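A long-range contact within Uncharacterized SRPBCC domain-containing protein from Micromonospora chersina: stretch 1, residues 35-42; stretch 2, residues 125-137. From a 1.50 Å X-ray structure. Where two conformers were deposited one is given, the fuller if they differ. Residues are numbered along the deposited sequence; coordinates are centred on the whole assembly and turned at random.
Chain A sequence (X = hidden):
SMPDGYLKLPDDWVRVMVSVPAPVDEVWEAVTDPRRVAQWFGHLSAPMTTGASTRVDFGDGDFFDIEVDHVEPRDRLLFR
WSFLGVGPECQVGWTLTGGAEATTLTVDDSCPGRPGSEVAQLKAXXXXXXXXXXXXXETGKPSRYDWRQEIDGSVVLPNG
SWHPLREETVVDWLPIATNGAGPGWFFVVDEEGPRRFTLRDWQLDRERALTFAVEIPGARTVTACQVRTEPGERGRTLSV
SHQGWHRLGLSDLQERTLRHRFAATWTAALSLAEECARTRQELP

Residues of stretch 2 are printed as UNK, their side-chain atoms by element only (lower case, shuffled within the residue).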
# COMPACT_ATOMS: atom_id res chain seq x y z
N ARG A 35 -20.65 -3.84 -4.89
CA ARG A 35 -20.77 -5.27 -4.62
C ARG A 35 -19.88 -6.08 -5.55
O ARG A 35 -19.29 -7.08 -5.15
CB ARG A 35 -22.23 -5.73 -4.74
CG ARG A 35 -22.44 -7.14 -4.18
CD ARG A 35 -23.78 -7.74 -4.58
NE ARG A 35 -23.89 -7.96 -6.02
CZ ARG A 35 -23.31 -8.97 -6.67
NH1 ARG A 35 -22.56 -9.85 -6.03
NH2 ARG A 35 -23.47 -9.08 -7.98
N ARG A 36 -19.80 -5.66 -6.82
CA ARG A 36 -18.93 -6.35 -7.77
C ARG A 36 -17.47 -5.99 -7.54
O ARG A 36 -16.60 -6.87 -7.60
CB ARG A 36 -19.35 -6.00 -9.21
CG ARG A 36 -20.75 -6.49 -9.57
CD ARG A 36 -21.01 -6.40 -11.07
NE ARG A 36 -22.37 -6.79 -11.43
CZ ARG A 36 -22.76 -8.03 -11.71
NH1 ARG A 36 -21.88 -9.03 -11.69
NH2 ARG A 36 -24.02 -8.27 -12.02
N VAL A 37 -17.17 -4.71 -7.30
CA VAL A 37 -15.79 -4.30 -7.06
C VAL A 37 -15.19 -5.08 -5.90
O VAL A 37 -13.99 -5.40 -5.91
CB VAL A 37 -15.73 -2.77 -6.82
CG1 VAL A 37 -14.33 -2.32 -6.40
CG2 VAL A 37 -16.17 -2.02 -8.07
N ALA A 38 -16.00 -5.39 -4.88
CA ALA A 38 -15.52 -6.14 -3.73
C ALA A 38 -15.22 -7.60 -4.06
O ALA A 38 -14.63 -8.29 -3.23
CB ALA A 38 -16.56 -6.06 -2.61
N GLN A 39 -15.61 -8.08 -5.24
CA GLN A 39 -15.32 -9.47 -5.60
C GLN A 39 -13.94 -9.65 -6.20
O GLN A 39 -13.46 -10.78 -6.26
CB GLN A 39 -16.37 -10.00 -6.57
CG GLN A 39 -17.81 -9.86 -6.08
CD GLN A 39 -18.03 -10.51 -4.75
OE1 GLN A 39 -18.53 -9.88 -3.81
NE2 GLN A 39 -17.66 -11.78 -4.65
N TRP A 40 -13.29 -8.56 -6.66
CA TRP A 40 -11.97 -8.69 -7.28
C TRP A 40 -10.96 -7.64 -6.82
O TRP A 40 -9.76 -7.92 -6.87
CB TRP A 40 -12.09 -8.63 -8.82
CG TRP A 40 -12.59 -7.32 -9.33
CD1 TRP A 40 -13.90 -6.93 -9.44
CD2 TRP A 40 -11.80 -6.20 -9.77
NE1 TRP A 40 -13.97 -5.65 -9.93
CE2 TRP A 40 -12.70 -5.18 -10.13
CE3 TRP A 40 -10.43 -5.98 -9.89
CZ2 TRP A 40 -12.25 -3.94 -10.62
CZ3 TRP A 40 -10.00 -4.74 -10.38
CH2 TRP A 40 -10.91 -3.74 -10.71
N PHE A 41 -11.40 -6.45 -6.39
CA PHE A 41 -10.50 -5.34 -6.10
C PHE A 41 -10.41 -5.06 -4.61
O PHE A 41 -9.36 -5.26 -3.99
CB PHE A 41 -10.97 -4.10 -6.87
CG PHE A 41 -10.06 -2.90 -6.73
CD1 PHE A 41 -8.74 -2.97 -7.11
CD2 PHE A 41 -10.56 -1.69 -6.27
CE1 PHE A 41 -7.91 -1.84 -7.00
CE2 PHE A 41 -9.74 -0.57 -6.16
CZ PHE A 41 -8.42 -0.66 -6.51
N GLY A 42 -11.49 -4.56 -4.01
CA GLY A 42 -11.47 -4.16 -2.62
C GLY A 42 -12.82 -3.61 -2.25
O GLY A 42 -13.74 -3.55 -3.07
N UNK A 125 1.67 -4.57 -9.33
CA UNK A 125 0.44 -4.46 -8.57
C UNK A 125 -0.78 -4.27 -9.44
O UNK A 125 -1.82 -4.91 -9.23
N UNK A 126 -0.67 -3.41 -10.45
CA UNK A 126 -1.80 -3.21 -11.35
C UNK A 126 -2.03 -4.41 -12.26
O UNK A 126 -3.18 -4.70 -12.61
c UNK A 126 -4.51 -0.97 -11.05
c UNK A 126 -1.59 -1.94 -12.19
c UNK A 126 -4.28 1.55 -9.80
c UNK A 126 -5.60 -0.34 -10.49
n UNK A 126 -1.87 1.32 -10.46
c UNK A 126 -5.47 0.91 -9.88
c UNK A 126 -1.16 0.35 -11.11
c UNK A 126 -3.18 0.92 -10.37
c UNK A 126 -3.28 -0.34 -11.00
c UNK A 126 -1.97 -0.68 -11.46
N UNK A 127 -0.97 -5.14 -12.63
CA UNK A 127 -1.18 -6.35 -13.41
C UNK A 127 -1.92 -7.40 -12.59
O UNK A 127 -2.74 -8.15 -13.13
c UNK A 127 -0.08 -6.28 -16.31
c UNK A 127 0.16 -6.91 -13.89
c UNK A 127 2.18 -6.74 -15.35
c UNK A 127 0.80 -6.17 -15.08
N UNK A 128 -1.63 -7.46 -11.29
CA UNK A 128 -2.36 -8.35 -10.39
C UNK A 128 -3.84 -7.96 -10.33
O UNK A 128 -4.72 -8.81 -10.46
o UNK A 128 -2.05 -10.11 -7.55
c UNK A 128 -1.69 -8.29 -9.01
o UNK A 128 -3.46 -8.43 -7.45
c UNK A 128 -2.46 -9.00 -7.93
N UNK A 129 -4.12 -6.67 -10.18
CA UNK A 129 -5.51 -6.25 -10.07
C UNK A 129 -6.29 -6.52 -11.36
O UNK A 129 -7.42 -7.01 -11.31
c UNK A 129 -4.45 -3.20 -6.44
c UNK A 129 -5.92 -5.01 -5.92
c UNK A 129 -6.07 -5.27 -7.26
c UNK A 129 -5.41 -4.50 -8.22
c UNK A 129 -5.58 -4.77 -9.70
c UNK A 129 -5.12 -3.97 -5.51
c UNK A 129 -4.60 -3.47 -7.79
N UNK A 130 -5.71 -6.21 -12.53
CA UNK A 130 -6.48 -6.47 -13.75
C UNK A 130 -6.57 -7.97 -14.01
O UNK A 130 -7.55 -8.45 -14.59
c UNK A 130 -5.92 -4.21 -14.68
c UNK A 130 -5.92 -5.71 -14.97
c UNK A 130 -4.52 -6.17 -15.38
N UNK A 131 -5.61 -8.76 -13.51
CA UNK A 131 -5.75 -10.20 -13.61
C UNK A 131 -6.89 -10.73 -12.76
O UNK A 131 -7.55 -11.70 -13.15
N UNK A 132 -7.15 -10.09 -11.62
CA UNK A 132 -8.27 -10.50 -10.78
C UNK A 132 -9.59 -10.08 -11.40
O UNK A 132 -10.57 -10.83 -11.36
n UNK A 132 -5.34 -10.35 -6.80
c UNK A 132 -6.91 -10.52 -8.62
n UNK A 132 -3.78 -11.80 -5.96
c UNK A 132 -5.04 -11.53 -6.26
c UNK A 132 -8.11 -9.93 -9.36
c UNK A 132 -6.67 -9.95 -7.23
n UNK A 132 -5.99 -12.44 -6.03
N UNK A 133 -9.64 -8.90 -12.03
CA UNK A 133 -10.84 -8.51 -12.76
C UNK A 133 -11.18 -9.55 -13.81
O UNK A 133 -12.34 -9.96 -13.94
c UNK A 133 -11.45 -5.36 -14.95
c UNK A 133 -10.65 -7.13 -13.41
c UNK A 133 -13.11 -6.56 -13.51
c UNK A 133 -11.81 -6.69 -14.30
N UNK A 134 -10.18 -9.97 -14.59
CA UNK A 134 -10.44 -10.93 -15.67
C UNK A 134 -10.94 -12.26 -15.12
O UNK A 134 -11.84 -12.87 -15.71
c UNK A 134 -9.17 -11.13 -16.50
N UNK A 135 -10.37 -12.71 -14.01
CA UNK A 135 -10.81 -13.96 -13.39
C UNK A 135 -12.27 -13.87 -12.95
O UNK A 135 -13.06 -14.80 -13.17
c UNK A 135 -8.16 -17.34 -10.12
n UNK A 135 -7.08 -17.88 -10.69
c UNK A 135 -7.80 -15.15 -11.24
n UNK A 135 -8.51 -16.08 -10.35
n UNK A 135 -8.88 -18.08 -9.29
c UNK A 135 -9.92 -14.28 -12.19
c UNK A 135 -8.57 -14.87 -12.53
N UNK A 136 -12.63 -12.77 -12.30
CA UNK A 136 -13.99 -12.57 -11.83
C UNK A 136 -14.99 -12.52 -12.98
O UNK A 136 -16.08 -13.11 -12.89
c UNK A 136 -16.32 -11.57 -9.90
c UNK A 136 -18.06 -9.96 -10.21
c UNK A 136 -15.93 -9.64 -11.24
c UNK A 136 -15.46 -10.84 -10.70
o UNK A 136 -19.35 -9.51 -9.99
c UNK A 136 -17.22 -9.21 -11.01
c UNK A 136 -14.06 -11.30 -10.98
c UNK A 136 -17.62 -11.15 -9.66
N UNK A 137 -14.64 -11.82 -14.07
CA UNK A 137 -15.53 -11.79 -15.23
C UNK A 137 -15.68 -13.16 -15.87
O UNK A 137 -16.75 -13.50 -16.38
c UNK A 137 -15.10 -9.32 -15.84
c UNK A 137 -16.56 -8.90 -15.82
c UNK A 137 -14.31 -8.44 -16.78
c UNK A 137 -14.99 -10.78 -16.26
O HOH W 1 -20.90 -10.81 -8.36

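Position 125 carries no side-chain atoms and lies out of reach of stretch 1: G125. Position 126 has one carbon leading to fused five- and six-membered rings of eight carbons and one nitrogen, and the far end of that system approaches the F41 ring; this is W126, with its CZ3 4.4 Å from F41 CE1. Position 127, four carbons forked at the second, is exposed and distant: L127. At position 128 two carbons, the second bearing two oxygens, make D128, which touches nothing on stretch 1.

Position 129 has one carbon and a six-carbon ring with no heteroatom, which takes the edge of the F41 ring on its face: F129. F41 CD1 lies 3.5 Å from F129 CD1, and the planes meet at 67°. F129 O sits 3.5 Å from W40 CE3.

Position 130, one carbon carrying two more, points away: V130. Position 131 has no side chain, and a CB there would point away and be crowded by L127 O; it is G131.

Position 132 shows three carbons, a nitrogen, then a carbon with two more nitrogens: R132. Its CB packs 3.6 Å from W40 O, while its end leads away into a salt bridge one helical turn back, R132 NE to D128 OD1 at 2.8 Å. The aliphatic base meets stretch 1; the charge is paired within its own helix.

Position 133, four carbons forked at the second, sets a methyl over the indole face: L133, whose CD1 is 3.7 Å from W40 CE2. Position 134 is a single carbon facing away, A134. Position 135, three carbons, a nitrogen and a carbon bearing two nitrogens, is R135, without contact.

Position 136 has one carbon and a six-carbon ring bearing an oxygen, with Q39 CB over its face: Y136. R36 NH1 donates to Y136 OH at 3.1 Å, and water 1 links Y136 OH (2.6 Å) to R35 NH1 (3.0 Å). Position 137, four carbons forked at the second, makes no contact: L137.

The design centres on W40, which buries the most area of any residue here. Positions 129, 132, 133 and 136, in the three-and-four rhythm of a helix (132 and 133 being neighbours), bring one side of the helix to it. L133 covers an indole face; Y136 is slid apart from it, its near-parallel ring barely overlapping. F41 extends the apolar packing to F129 and W126, whereas the Y136 hydroxyl gives the other end a polar finish. One cost remains: W40 O is buried without a partner.

Stretch 2 (125-137) GWLDFVGRLARYL
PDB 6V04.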